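Local coordinates for protein phycocyanobilin lyase subunit alpha (Nostoc sp. PCC 7120, PDB 5N3U) that associates with CpcF to form a phycobiliprotein lyase that is probably required for attaching the bilin chromophore to the CpcA subunit of phycocyanin, at residues A57-E62 against P91-C96; N95-P100 against A121-K126; A150-L155 against P165-F170. All coordinates share one frame; numbering follows the deposited sequence.

Contact 1: A57-E62 against P91-C96; sequences AALEDE and PGLINC
Leu59 and Gly92 mark the closest backbone approach, their CA atoms 6.9 Å apart, where the type I turn Ala58-Asp61, in which helix 49-58 gives way to loop, faces the helical segment Pro91-Cys96. Glu60 N and Asp61 N still bond to carbonyls three residues back, Ala57 O and Ala58 O, and the turn presents Leu59 to the neighbouring helix. The side chain of Leu59 carries nearly the whole contact. Its CG is anti to its carbonyl carbon (chi1 -58°) and the chain runs on extended to CD1 (chi2 178°), which carries that methyl to Gly92 and leaves CD2 for Cys96. Methyl CD1 settles directly on the main chain of Gly92, 3.6 Å from Gly92 C. Because Gly92 has no side chain, the leucine can come this close: a beta carbon there would fall only 3.1 Å from Leu59 CD1. The same methyl also meets Leu93, whose side chain leaves its helix facing away from the turn but whose CD2 reaches back to within 4.2 Å of Leu59 CD1. The other branch goes one helical turn onward, where Leu59 CD2 touches Cys96 SG at 3.8 Å, and Leu59 CB lies 4.1 Å from the same sulfur. The thiol thus lies alongside the leucine stem, while CD1 covers the glycine step. No hydrogen bond crosses between the segments; the touching atoms pack as apolar surfaces. Leu59 also rests on Ala78 and Leu81 of helix 72-83, and Cys96 on Val104 and Ala108 of helix 102-115, so intervening and following helices close over the same buried spot. Packing of a leucine of such a turn against a helix further along the chain is in keeping with the stacked helices of a HEAT-like alpha-solenoid, the repeat family found in this chain.

Contact 2: N95-P100 against A121-K126; sequences NCLECP and APALIK
Leu97 reaches Ala123 and Leu124 through a first torsion that sets CG anti to its own carbonyl carbon (chi1 -58°) and an extended second one (chi2 174°), whereas Glu98 is folded at its second torsion (chi2 -60°), bending its carboxylate round toward Ala123 and Lys126. The result is an apolar patch and a polar one side by side. In the first, methyl CD1 of Leu97 does the touching: it sits 3.6 Å from Ala123 CB and 3.7 Å from Leu124 CD2, meeting the small alanine methyl and the longer branch at once. Leu97 CD2 only grazes the same Leu124 methyl. Both leucines are buried; Leu97 also packs on Leu112 of helix 102-115 and Leu124 on Ala154 and Leu155 of helix 148-157. This is the interior of a HEAT-type alpha-solenoid, in which short helices such as 90-96 and 121-126 lie side by side and the longer 102-115, between them in sequence, packs against Leu97. On the exposed side, a water bridges the segments, linking the carboxylate to the helix backbone: it donates to Ala123 O over 2.8 Å and to Glu98 OE2 over 2.5 Å, the latter short enough for its exact length to be doubtful. The side chains of Glu98 and Lys126 meet at about a right angle, with Glu98 OE2 4.0 Å from the aliphatic Lys126 CG. The ammonium is farther off, Lys126 NZ lying 4.6 Å from Glu98 OE2, too far for a salt bridge, though its charge would probably still favour an ionised carboxylate.

Contact 3: A150-L155 against P165-F170; sequences AVLEAL and PLIQPF
Leu152, on helix 148-157, divides its side chain between Ile167 and Phe170 in the buried packing of the HEAT-repeat array, where neighbouring helices meet through apolar residues. From CB the chain passes to CG, and these two carbons act as a stalk that carries the methyls across. At the tip, CD1 turns to Phe170, 3.9 Å from its CB and 4.1 Å from its CG, so it meets the root of the aromatic side chain obliquely. The other methyl, CD2, lies against Ile167, 3.8 Å from CG1 and 3.9 Å from CG2, settling between the two branches as the leucine and isoleucine run alongside one another in opposite senses. With an alanine here, CG and both methyls are lost, which would probably open a gap between the segments and leave Ile167 and the root of Phe170 without the methyls that touch them from helix 148-157. Ile167 also packs on Met186 and Leu189 of helix 176-190, while the Phe170 ring meets that of Tyr148. Phe170 N bonds to Ile167 O, three residues back. One helical turn on from Leu152, Leu155 CB touches Ile167 CD1 at 4.0 Å.

The three contacts follow one another along the solenoid. Contacts 1 and 2 share Asn95 and Cys96, their centres 12 Å apart, and both use helix 90-96: its Gly92, Leu93 and Cys96 touch Leu59, while Leu97 touches 121-126. They also touch directly, Ile94 CG2 lying 3.9 Å from Ala123 CB. Contact 3 continues the row, centred 14 Å from contact 2, with Leu124 CB 3.6 Å from Leu155 CD2 and Ile125 CG2 3.6 Å from Leu166 CD1. Contacts 1 and 3 are separate, about 9 Å apart at their nearest atoms, so contact 2 joins them. All three lie within this one chain, with no neighbouring subunit reaching their segments.

Contact 1: A57-E62 against P91-C96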
ATOM      1  N   ALA A  57     -17.460  21.604  14.256  1.00 25.26           N
ATOM      2  CA  ALA A  57     -16.892  22.516  15.227  1.00 26.49           C
ATOM      3  C   ALA A  57     -15.414  22.845  14.912  1.00 25.99           C
ATOM      4  O   ALA A  57     -14.950  23.961  15.030  1.00 26.15           O
ATOM      5  CB  ALA A  57     -17.026  21.906  16.609  1.00 27.29           C
ATOM      6  N   ALA A  58     -14.685  21.847  14.437  1.00 25.28           N
ATOM      7  CA  ALA A  58     -13.263  22.031  14.100  1.00 22.94           C
ATOM      8  C   ALA A  58     -13.063  22.920  12.895  1.00 23.11           C
ATOM      9  O   ALA A  58     -11.976  23.476  12.720  1.00 25.94           O
ATOM     10  CB  ALA A  58     -12.691  20.663  13.877  1.00 25.91           C
ATOM     11  N   LEU A  59     -14.125  23.163  12.104  1.00 22.86           N
ATOM     12  CA  LEU A  59     -14.055  24.224  11.091  1.00 26.38           C
ATOM     13  C   LEU A  59     -13.823  25.647  11.656  1.00 26.20           C
ATOM     14  O   LEU A  59     -13.370  26.523  10.953  1.00 26.05           O
ATOM     15  CB  LEU A  59     -15.240  24.216  10.176  1.00 23.88           C
ATOM     16  CG  LEU A  59     -15.588  22.993   9.376  1.00 23.85           C
ATOM     17  CD1 LEU A  59     -16.831  23.193   8.566  1.00 22.61           C
ATOM     18  CD2 LEU A  59     -14.449  22.671   8.433  1.00 23.21           C
ATOM     19  N   GLU A  60     -14.057  25.847  12.946  1.00 26.98           N
ATOM     20  CA  GLU A  60     -13.775  27.111  13.587  1.00 34.17           C
ATOM     21  C   GLU A  60     -12.538  27.055  14.498  1.00 35.69           C
ATOM     22  O   GLU A  60     -12.298  28.005  15.226  1.00 31.79           O
ATOM     23  CB  GLU A  60     -14.999  27.519  14.424  1.00 38.18           C
ATOM     24  CG  GLU A  60     -16.141  27.843  13.470  1.00 48.06           C
ATOM     25  CD  GLU A  60     -17.527  27.923  14.128  1.00 60.98           C
ATOM     26  OE1 GLU A  60     -18.461  28.259  13.374  1.00 68.84           O
ATOM     27  OE2 GLU A  60     -17.704  27.647  15.345  1.00 57.20           O
ATOM     28  N   ASP A  61     -11.710  26.002  14.391  1.00 32.73           N
ATOM     29  CA  ASP A  61     -10.478  25.934  15.165  1.00 28.90           C
ATOM     30  C   ASP A  61      -9.633  27.163  15.072  1.00 29.95           C
ATOM     31  O   ASP A  61      -9.330  27.708  13.978  1.00 28.32           O
ATOM     32  CB  ASP A  61      -9.621  24.737  14.737  1.00 29.65           C
ATOM     33  CG  ASP A  61      -8.389  24.562  15.615  1.00 30.36           C
ATOM     34  OD1 ASP A  61      -8.584  24.384  16.873  1.00 31.00           O
ATOM     35  OD2 ASP A  61      -7.246  24.654  15.092  1.00 24.73           O
ATOM     36  N   GLU A  62      -9.153  27.582  16.233  1.00 29.17           N
ATOM     37  CA  GLU A  62      -8.110  28.605  16.306  1.00 27.63           C
ATOM     38  C   GLU A  62      -6.777  28.146  16.924  1.00 27.69           C
ATOM     39  O   GLU A  62      -5.839  28.902  16.821  1.00 35.08           O
ATOM     40  CB  GLU A  62      -8.593  29.816  17.147  1.00 34.40           C
ATOM     41  CG  GLU A  62      -9.903  30.376  16.644  1.00 36.79           C
ATOM     42  CD  GLU A  62      -9.722  31.301  15.448  1.00 41.96           C
ATOM     43  OE1 GLU A  62      -8.580  31.487  14.932  1.00 47.86           O
ATOM     44  OE2 GLU A  62     -10.735  31.882  15.010  1.00 52.09           O
ATOM     45  N   PRO A  91     -23.431  24.482   5.532  1.00 21.93           N
ATOM     46  CA  PRO A  91     -23.235  25.853   5.899  1.00 22.31           C
ATOM     47  C   PRO A  91     -21.830  26.197   6.438  1.00 23.06           C
ATOM     48  O   PRO A  91     -21.264  27.239   6.053  1.00 23.71           O
ATOM     49  CB  PRO A  91     -24.346  26.094   6.938  1.00 24.91           C
ATOM     50  CG  PRO A  91     -25.382  25.147   6.539  1.00 21.95           C
ATOM     51  CD  PRO A  91     -24.652  23.932   6.116  1.00 22.45           C
ATOM     52  N   GLY A  92     -21.293  25.347   7.276  1.00 23.45           N
ATOM     53  CA  GLY A  92     -19.936  25.534   7.763  1.00 25.31           C
ATOM     54  C   GLY A  92     -18.904  25.474   6.652  1.00 20.75           C
ATOM     55  O   GLY A  92     -17.948  26.248   6.637  1.00 24.25           O
ATOM     56  N   LEU A  93     -19.108  24.565   5.692  1.00 20.83           N
ATOM     57  CA  LEU A  93     -18.214  24.482   4.540  1.00 19.96           C
ATOM     58  C   LEU A  93     -18.319  25.715   3.698  1.00 18.18           C
ATOM     59  O   LEU A  93     -17.309  26.257   3.222  1.00 17.73           O
ATOM     60  CB  LEU A  93     -18.444  23.206   3.701  1.00 18.75           C
ATOM     61  CG  LEU A  93     -18.056  21.941   4.389  1.00 19.24           C
ATOM     62  CD1 LEU A  93     -18.673  20.762   3.662  1.00 21.34           C
ATOM     63  CD2 LEU A  93     -16.514  21.840   4.624  1.00 20.28           C
ATOM     64  N   ILE A  94     -19.537  26.218   3.520  1.00 17.88           N
ATOM     65  CA  ILE A  94     -19.762  27.479   2.851  1.00 17.96           C
ATOM     66  C   ILE A  94     -19.007  28.638   3.471  1.00 20.20           C
ATOM     67  O   ILE A  94     -18.323  29.470   2.788  1.00 20.63           O
ATOM     68  CB  ILE A  94     -21.260  27.751   2.717  1.00 22.76           C
ATOM     69  CG1 ILE A  94     -21.823  26.834   1.669  1.00 27.07           C
ATOM     70  CG2 ILE A  94     -21.490  29.207   2.252  1.00 26.24           C
ATOM     71  CD1 ILE A  94     -23.329  26.840   1.649  1.00 26.31           C
ATOM     72  N   ASN A  95     -19.028  28.684   4.785  1.00 19.51           N
ATOM     73  CA  ASN A  95     -18.252  29.690   5.474  1.00 23.01           C
ATOM     74  C   ASN A  95     -16.756  29.613   5.206  1.00 22.37           C
ATOM     75  O   ASN A  95     -16.063  30.601   5.118  1.00 21.46           O
ATOM     76  CB  ASN A  95     -18.394  29.496   6.995  1.00 25.82           C
ATOM     77  CG  ASN A  95     -19.705  29.983   7.543  1.00 36.52           C
ATOM     78  OD1 ASN A  95     -20.433  30.722   6.892  1.00 34.63           O
ATOM     79  ND2 ASN A  95     -20.013  29.561   8.760  1.00 36.92           N
ATOM     80  N   CYS A  96     -16.261  28.397   5.082  1.00 20.47           N
ATOM     81  CA  CYS A  96     -14.843  28.155   4.823  1.00 22.92           C
ATOM     82  C   CYS A  96     -14.391  28.687   3.437  1.00 21.08           C
ATOM     83  O   CYS A  96     -13.205  28.909   3.209  1.00 22.46           O
ATOM     84  CB  CYS A  96     -14.591  26.655   4.835  1.00 22.01           C
ATOM     85  SG  CYS A  96     -14.531  25.993   6.526  1.00 29.32           S
TER

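Contact 2: N95-P100 against A121-K126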
ATOM      1  N   ASN A  95     -19.028  28.684   4.785  1.00 19.51           N
ATOM      2  CA  ASN A  95     -18.252  29.690   5.474  1.00 23.01           C
ATOM      3  C   ASN A  95     -16.756  29.613   5.206  1.00 22.37           C
ATOM      4  O   ASN A  95     -16.063  30.601   5.118  1.00 21.46           O
ATOM      5  CB  ASN A  95     -18.394  29.496   6.995  1.00 25.82           C
ATOM      6  CG  ASN A  95     -19.705  29.983   7.543  1.00 36.52           C
ATOM      7  OD1 ASN A  95     -20.433  30.722   6.892  1.00 34.63           O
ATOM      8  ND2 ASN A  95     -20.013  29.561   8.760  1.00 36.92           N
ATOM      9  N   CYS A  96     -16.261  28.397   5.082  1.00 20.47           N
ATOM     10  CA  CYS A  96     -14.843  28.155   4.823  1.00 22.92           C
ATOM     11  C   CYS A  96     -14.391  28.687   3.437  1.00 21.08           C
ATOM     12  O   CYS A  96     -13.205  28.909   3.209  1.00 22.46           O
ATOM     13  CB  CYS A  96     -14.591  26.655   4.835  1.00 22.01           C
ATOM     14  SG  CYS A  96     -14.531  25.993   6.526  1.00 29.32           S
ATOM     15  N   LEU A  97     -15.327  28.841   2.517  1.00 19.57           N
ATOM     16  CA  LEU A  97     -15.057  29.480   1.232  1.00 19.55           C
ATOM     17  C   LEU A  97     -14.628  30.933   1.352  1.00 22.55           C
ATOM     18  O   LEU A  97     -14.080  31.485   0.383  1.00 24.38           O
ATOM     19  CB  LEU A  97     -16.198  29.327   0.235  1.00 21.20           C
ATOM     20  CG  LEU A  97     -16.621  27.937  -0.119  1.00 21.41           C
ATOM     21  CD1 LEU A  97     -17.877  28.033  -1.012  1.00 24.68           C
ATOM     22  CD2 LEU A  97     -15.470  27.210  -0.875  1.00 22.83           C
ATOM     23  N   GLU A  98     -14.758  31.557   2.501  1.00 22.79           N
ATOM     24  CA  GLU A  98     -14.203  32.898   2.690  1.00 25.25           C
ATOM     25  C   GLU A  98     -13.060  32.872   3.679  1.00 27.06           C
ATOM     26  O   GLU A  98     -12.551  33.951   4.040  1.00 28.88           O
ATOM     27  CB  GLU A  98     -15.283  33.899   3.217  1.00 30.59           C
ATOM     28  CG  GLU A  98     -16.296  34.357   2.148  1.00 35.17           C
ATOM     29  CD  GLU A  98     -15.698  35.079   0.912  1.00 46.07           C
ATOM     30  OE1 GLU A  98     -15.173  36.222   1.062  1.00 42.76           O
ATOM     31  OE2 GLU A  98     -15.759  34.499  -0.245  1.00 51.32           O
ATOM     32  N   CYS A  99     -12.549  31.693   4.026  1.00 23.40           N
ATOM     33  CA  CYS A  99     -11.410  31.605   4.915  1.00 21.75           C
ATOM     34  C   CYS A  99     -10.188  32.210   4.219  1.00 25.33           C
ATOM     35  O   CYS A  99      -9.950  31.943   3.024  1.00 20.53           O
ATOM     36  CB  CYS A  99     -11.075  30.140   5.246  1.00 23.42           C
ATOM     37  SG  CYS A  99      -9.739  30.009   6.535  1.00 26.94           S
ATOM     38  N   PRO A 100      -9.349  32.965   4.971  1.00 22.05           N
ATOM     39  CA  PRO A 100      -8.181  33.463   4.340  1.00 24.53           C
ATOM     40  C   PRO A 100      -7.174  32.442   3.904  1.00 23.91           C
ATOM     41  O   PRO A 100      -6.415  32.745   2.987  1.00 22.37           O
ATOM     42  CB  PRO A 100      -7.507  34.379   5.413  1.00 27.45           C
ATOM     43  CG  PRO A 100      -8.519  34.635   6.395  1.00 30.35           C
ATOM     44  CD  PRO A 100      -9.506  33.504   6.357  1.00 26.03           C
ATOM     45  N   ALA A 121     -23.903  27.443  -4.211  1.00 20.15           N
ATOM     46  CA  ALA A 121     -23.652  28.139  -5.484  1.00 19.01           C
ATOM     47  C   ALA A 121     -23.234  29.633  -5.388  1.00 21.27           C
ATOM     48  O   ALA A 121     -22.242  30.068  -5.975  1.00 19.50           O
ATOM     49  CB  ALA A 121     -24.827  27.940  -6.404  1.00 19.96           C
ATOM     50  N   PRO A 122     -23.949  30.432  -4.620  1.00 23.80           N
ATOM     51  CA  PRO A 122     -23.528  31.808  -4.560  1.00 23.99           C
ATOM     52  C   PRO A 122     -22.103  31.981  -4.004  1.00 21.86           C
ATOM     53  O   PRO A 122     -21.338  32.814  -4.473  1.00 24.06           O
ATOM     54  CB  PRO A 122     -24.556  32.448  -3.567  1.00 25.81           C
ATOM     55  CG  PRO A 122     -25.758  31.512  -3.654  1.00 28.11           C
ATOM     56  CD  PRO A 122     -25.205  30.157  -3.858  1.00 26.09           C
ATOM     57  N   ALA A 123     -21.740  31.234  -2.969  1.00 21.07           N
ATOM     58  CA  ALA A 123     -20.436  31.416  -2.403  1.00 23.45           C
ATOM     59  C   ALA A 123     -19.336  30.911  -3.367  1.00 23.02           C
ATOM     60  O   ALA A 123     -18.264  31.519  -3.474  1.00 23.16           O
ATOM     61  CB  ALA A 123     -20.330  30.725  -1.098  1.00 26.68           C
ATOM     62  N   LEU A 124     -19.617  29.825  -4.069  1.00 21.41           N
ATOM     63  CA  LEU A 124     -18.707  29.329  -5.133  1.00 21.54           C
ATOM     64  C   LEU A 124     -18.591  30.321  -6.222  1.00 21.17           C
ATOM     65  O   LEU A 124     -17.493  30.576  -6.684  1.00 19.99           O
ATOM     66  CB  LEU A 124     -19.162  28.011  -5.679  1.00 18.96           C
ATOM     67  CG  LEU A 124     -19.062  26.898  -4.619  1.00 22.48           C
ATOM     68  CD1 LEU A 124     -19.891  25.687  -5.010  1.00 20.73           C
ATOM     69  CD2 LEU A 124     -17.620  26.504  -4.391  1.00 20.74           C
ATOM     70  N   ILE A 125     -19.719  30.907  -6.618  1.00 21.81           N
ATOM     71  CA  ILE A 125     -19.704  31.942  -7.687  1.00 22.00           C
ATOM     72  C   ILE A 125     -18.865  33.168  -7.372  1.00 21.88           C
ATOM     73  O   ILE A 125     -18.101  33.664  -8.180  1.00 22.83           O
ATOM     74  CB  ILE A 125     -21.122  32.304  -8.076  1.00 23.01           C
ATOM     75  CG1 ILE A 125     -21.696  31.154  -8.923  1.00 24.96           C
ATOM     76  CG2 ILE A 125     -21.202  33.590  -8.907  1.00 25.48           C
ATOM     77  CD1 ILE A 125     -23.196  31.308  -9.195  1.00 28.96           C
ATOM     78  N   LYS A 126     -18.890  33.564  -6.131  1.00 23.71           N
ATOM     79  CA  LYS A 126     -18.093  34.687  -5.689  1.00 24.01           C
ATOM     80  C   LYS A 126     -16.601  34.425  -5.852  1.00 22.84           C
ATOM     81  O   LYS A 126     -15.823  35.333  -6.167  1.00 24.16           O
ATOM     82  CB  LYS A 126     -18.490  34.925  -4.224  1.00 30.26           C
ATOM     83  CG  LYS A 126     -17.643  35.904  -3.468  1.00 42.82           C
ATOM     84  CD  LYS A 126     -18.510  36.923  -2.731  1.00 49.54           C
ATOM     85  CE  LYS A 126     -19.495  36.267  -1.814  1.00 52.14           C
ATOM     86  NZ  LYS A 126     -19.532  37.034  -0.521  1.00 64.64           N
TER
HETATM   87  O   HOH W   1     -17.314  32.862  -1.222  1.00 28.05           O

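Contact 3: A150-L155 against P165-F170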
ATOM      1  N   ALA A 150     -11.354  23.115  -8.135  1.00 18.48           N
ATOM      2  CA  ALA A 150     -12.412  22.606  -7.246  1.00 19.43           C
ATOM      3  C   ALA A 150     -13.633  23.415  -7.329  1.00 17.03           C
ATOM      4  O   ALA A 150     -14.729  22.868  -7.298  1.00 18.60           O
ATOM      5  CB  ALA A 150     -11.867  22.634  -5.823  1.00 20.53           C
ATOM      6  N   VAL A 151     -13.538  24.712  -7.492  1.00 15.24           N
ATOM      7  CA  VAL A 151     -14.727  25.554  -7.551  1.00 17.77           C
ATOM      8  C   VAL A 151     -15.561  25.253  -8.816  1.00 20.34           C
ATOM      9  O   VAL A 151     -16.809  25.160  -8.792  1.00 16.80           O
ATOM     10  CB  VAL A 151     -14.375  27.062  -7.526  1.00 17.98           C
ATOM     11  CG1 VAL A 151     -15.523  27.945  -7.980  1.00 18.24           C
ATOM     12  CG2 VAL A 151     -13.870  27.472  -6.115  1.00 18.29           C
ATOM     13  N   LEU A 152     -14.863  25.146  -9.919  1.00 18.24           N
ATOM     14  CA  LEU A 152     -15.551  24.855 -11.193  1.00 18.93           C
ATOM     15  C   LEU A 152     -16.185  23.445 -11.111  1.00 18.20           C
ATOM     16  O   LEU A 152     -17.308  23.261 -11.494  1.00 20.36           O
ATOM     17  CB  LEU A 152     -14.537  24.871 -12.330  1.00 19.10           C
ATOM     18  CG  LEU A 152     -14.052  26.300 -12.695  1.00 20.17           C
ATOM     19  CD1 LEU A 152     -12.781  26.242 -13.474  1.00 20.33           C
ATOM     20  CD2 LEU A 152     -15.148  27.169 -13.299  1.00 23.48           C
ATOM     21  N   GLU A 153     -15.441  22.478 -10.664  1.00 20.83           N
ATOM     22  CA  GLU A 153     -15.977  21.128 -10.525  1.00 23.19           C
ATOM     23  C   GLU A 153     -17.192  21.191  -9.623  1.00 22.02           C
ATOM     24  O   GLU A 153     -18.237  20.584  -9.928  1.00 21.64           O
ATOM     25  CB  GLU A 153     -14.954  20.221  -9.895  1.00 25.79           C
ATOM     26  CG  GLU A 153     -13.910  19.810 -10.881  1.00 28.76           C
ATOM     27  CD  GLU A 153     -12.948  18.790 -10.330  1.00 41.68           C
ATOM     28  OE1 GLU A 153     -12.917  18.554  -9.087  1.00 43.55           O
ATOM     29  OE2 GLU A 153     -12.197  18.226 -11.154  1.00 41.38           O
ATOM     30  N   ALA A 154     -17.076  21.907  -8.492  1.00 18.19           N
ATOM     31  CA  ALA A 154     -18.235  21.976  -7.592  1.00 18.12           C
ATOM     32  C   ALA A 154     -19.498  22.590  -8.217  1.00 18.84           C
ATOM     33  O   ALA A 154     -20.634  22.113  -8.028  1.00 20.10           O
ATOM     34  CB  ALA A 154     -17.849  22.735  -6.344  1.00 17.82           C
ATOM     35  N   LEU A 155     -19.323  23.624  -9.036  1.00 18.97           N
ATOM     36  CA  LEU A 155     -20.434  24.299  -9.659  1.00 18.95           C
ATOM     37  C   LEU A 155     -21.108  23.383 -10.699  1.00 20.25           C
ATOM     38  O   LEU A 155     -22.339  23.359 -10.776  1.00 18.76           O
ATOM     39  CB  LEU A 155     -20.003  25.591 -10.384  1.00 19.51           C
ATOM     40  CG  LEU A 155     -19.696  26.708  -9.392  1.00 19.70           C
ATOM     41  CD1 LEU A 155     -18.953  27.790 -10.104  1.00 20.54           C
ATOM     42  CD2 LEU A 155     -20.929  27.246  -8.741  1.00 20.17           C
ATOM     43  N   PRO A 165     -22.034  31.236 -17.936  1.00 29.37           N
ATOM     44  CA  PRO A 165     -21.259  32.291 -18.621  1.00 26.16           C
ATOM     45  C   PRO A 165     -19.994  32.681 -17.832  1.00 28.31           C
ATOM     46  O   PRO A 165     -19.050  33.180 -18.407  1.00 27.98           O
ATOM     47  CB  PRO A 165     -22.180  33.493 -18.596  1.00 30.21           C
ATOM     48  CG  PRO A 165     -23.486  33.047 -18.135  1.00 31.63           C
ATOM     49  CD  PRO A 165     -23.363  31.687 -17.513  1.00 27.25           C
ATOM     50  N   LEU A 166     -19.970  32.413 -16.502  1.00 26.22           N
ATOM     51  CA  LEU A 166     -18.775  32.648 -15.706  1.00 24.57           C
ATOM     52  C   LEU A 166     -17.767  31.514 -15.833  1.00 24.26           C
ATOM     53  O   LEU A 166     -16.578  31.728 -15.790  1.00 22.27           O
ATOM     54  CB  LEU A 166     -19.142  32.820 -14.268  1.00 27.43           C
ATOM     55  CG  LEU A 166     -20.233  33.816 -13.927  1.00 32.70           C
ATOM     56  CD1 LEU A 166     -20.434  33.764 -12.408  1.00 34.10           C
ATOM     57  CD2 LEU A 166     -19.892  35.229 -14.349  1.00 35.51           C
ATOM     58  N   ILE A 167     -18.271  30.321 -16.092  1.00 22.71           N
ATOM     59  CA  ILE A 167     -17.487  29.153 -16.225  1.00 20.58           C
ATOM     60  C   ILE A 167     -16.858  29.030 -17.590  1.00 21.48           C
ATOM     61  O   ILE A 167     -15.659  28.713 -17.703  1.00 20.26           O
ATOM     62  CB  ILE A 167     -18.333  27.895 -15.921  1.00 21.78           C
ATOM     63  CG1 ILE A 167     -18.725  27.879 -14.460  1.00 22.24           C
ATOM     64  CG2 ILE A 167     -17.559  26.640 -16.290  1.00 22.27           C
ATOM     65  CD1 ILE A 167     -19.757  26.848 -14.154  1.00 24.84           C
ATOM     66  N   GLN A 168     -17.633  29.294 -18.640  1.00 22.47           N
ATOM     67  CA  GLN A 168     -17.178  29.075 -20.011  1.00 22.07           C
ATOM     68  C   GLN A 168     -15.834  29.689 -20.395  1.00 20.65           C
ATOM     69  O   GLN A 168     -15.021  29.014 -20.936  1.00 21.17           O
ATOM     70  CB  GLN A 168     -18.256  29.577 -20.971  1.00 25.65           C
ATOM     71  CG  GLN A 168     -17.931  29.236 -22.411  1.00 29.88           C
ATOM     72  CD  GLN A 168     -19.201  29.264 -23.327  1.00 37.12           C
ATOM     73  OE1 GLN A 168     -20.316  29.534 -22.867  1.00 40.76           O
ATOM     74  NE2 GLN A 168     -19.033  28.878 -24.575  1.00 37.98           N
ATOM     75  N   PRO A 169     -15.527  30.938 -19.939  1.00 19.56           N
ATOM     76  CA  PRO A 169     -14.227  31.524 -20.175  1.00 22.17           C
ATOM     77  C   PRO A 169     -13.021  30.737 -19.637  1.00 22.70           C
ATOM     78  O   PRO A 169     -11.894  30.748 -20.185  1.00 21.62           O
ATOM     79  CB  PRO A 169     -14.374  32.871 -19.494  1.00 24.37           C
ATOM     80  CG  PRO A 169     -15.780  33.170 -19.594  1.00 25.43           C
ATOM     81  CD  PRO A 169     -16.422  31.865 -19.301  1.00 21.77           C
ATOM     82  N   PHE A 170     -13.228  29.974 -18.553  1.00 20.96           N
ATOM     83  CA  PHE A 170     -12.143  29.174 -17.998  1.00 19.67           C
ATOM     84  C   PHE A 170     -11.719  28.056 -18.874  1.00 21.51           C
ATOM     85  O   PHE A 170     -10.648  27.457 -18.662  1.00 21.19           O
ATOM     86  CB  PHE A 170     -12.489  28.665 -16.569  1.00 20.32           C
ATOM     87  CG  PHE A 170     -12.457  29.782 -15.522  1.00 20.44           C
ATOM     88  CD1 PHE A 170     -13.511  30.637 -15.393  1.00 19.53           C
ATOM     89  CD2 PHE A 170     -11.309  30.020 -14.794  1.00 19.48           C
ATOM     90  CE1 PHE A 170     -13.475  31.679 -14.472  1.00 24.28           C
ATOM     91  CE2 PHE A 170     -11.249  31.065 -13.854  1.00 20.40           C
ATOM     92  CZ  PHE A 170     -12.330  31.866 -13.689  1.00 20.10           C
TER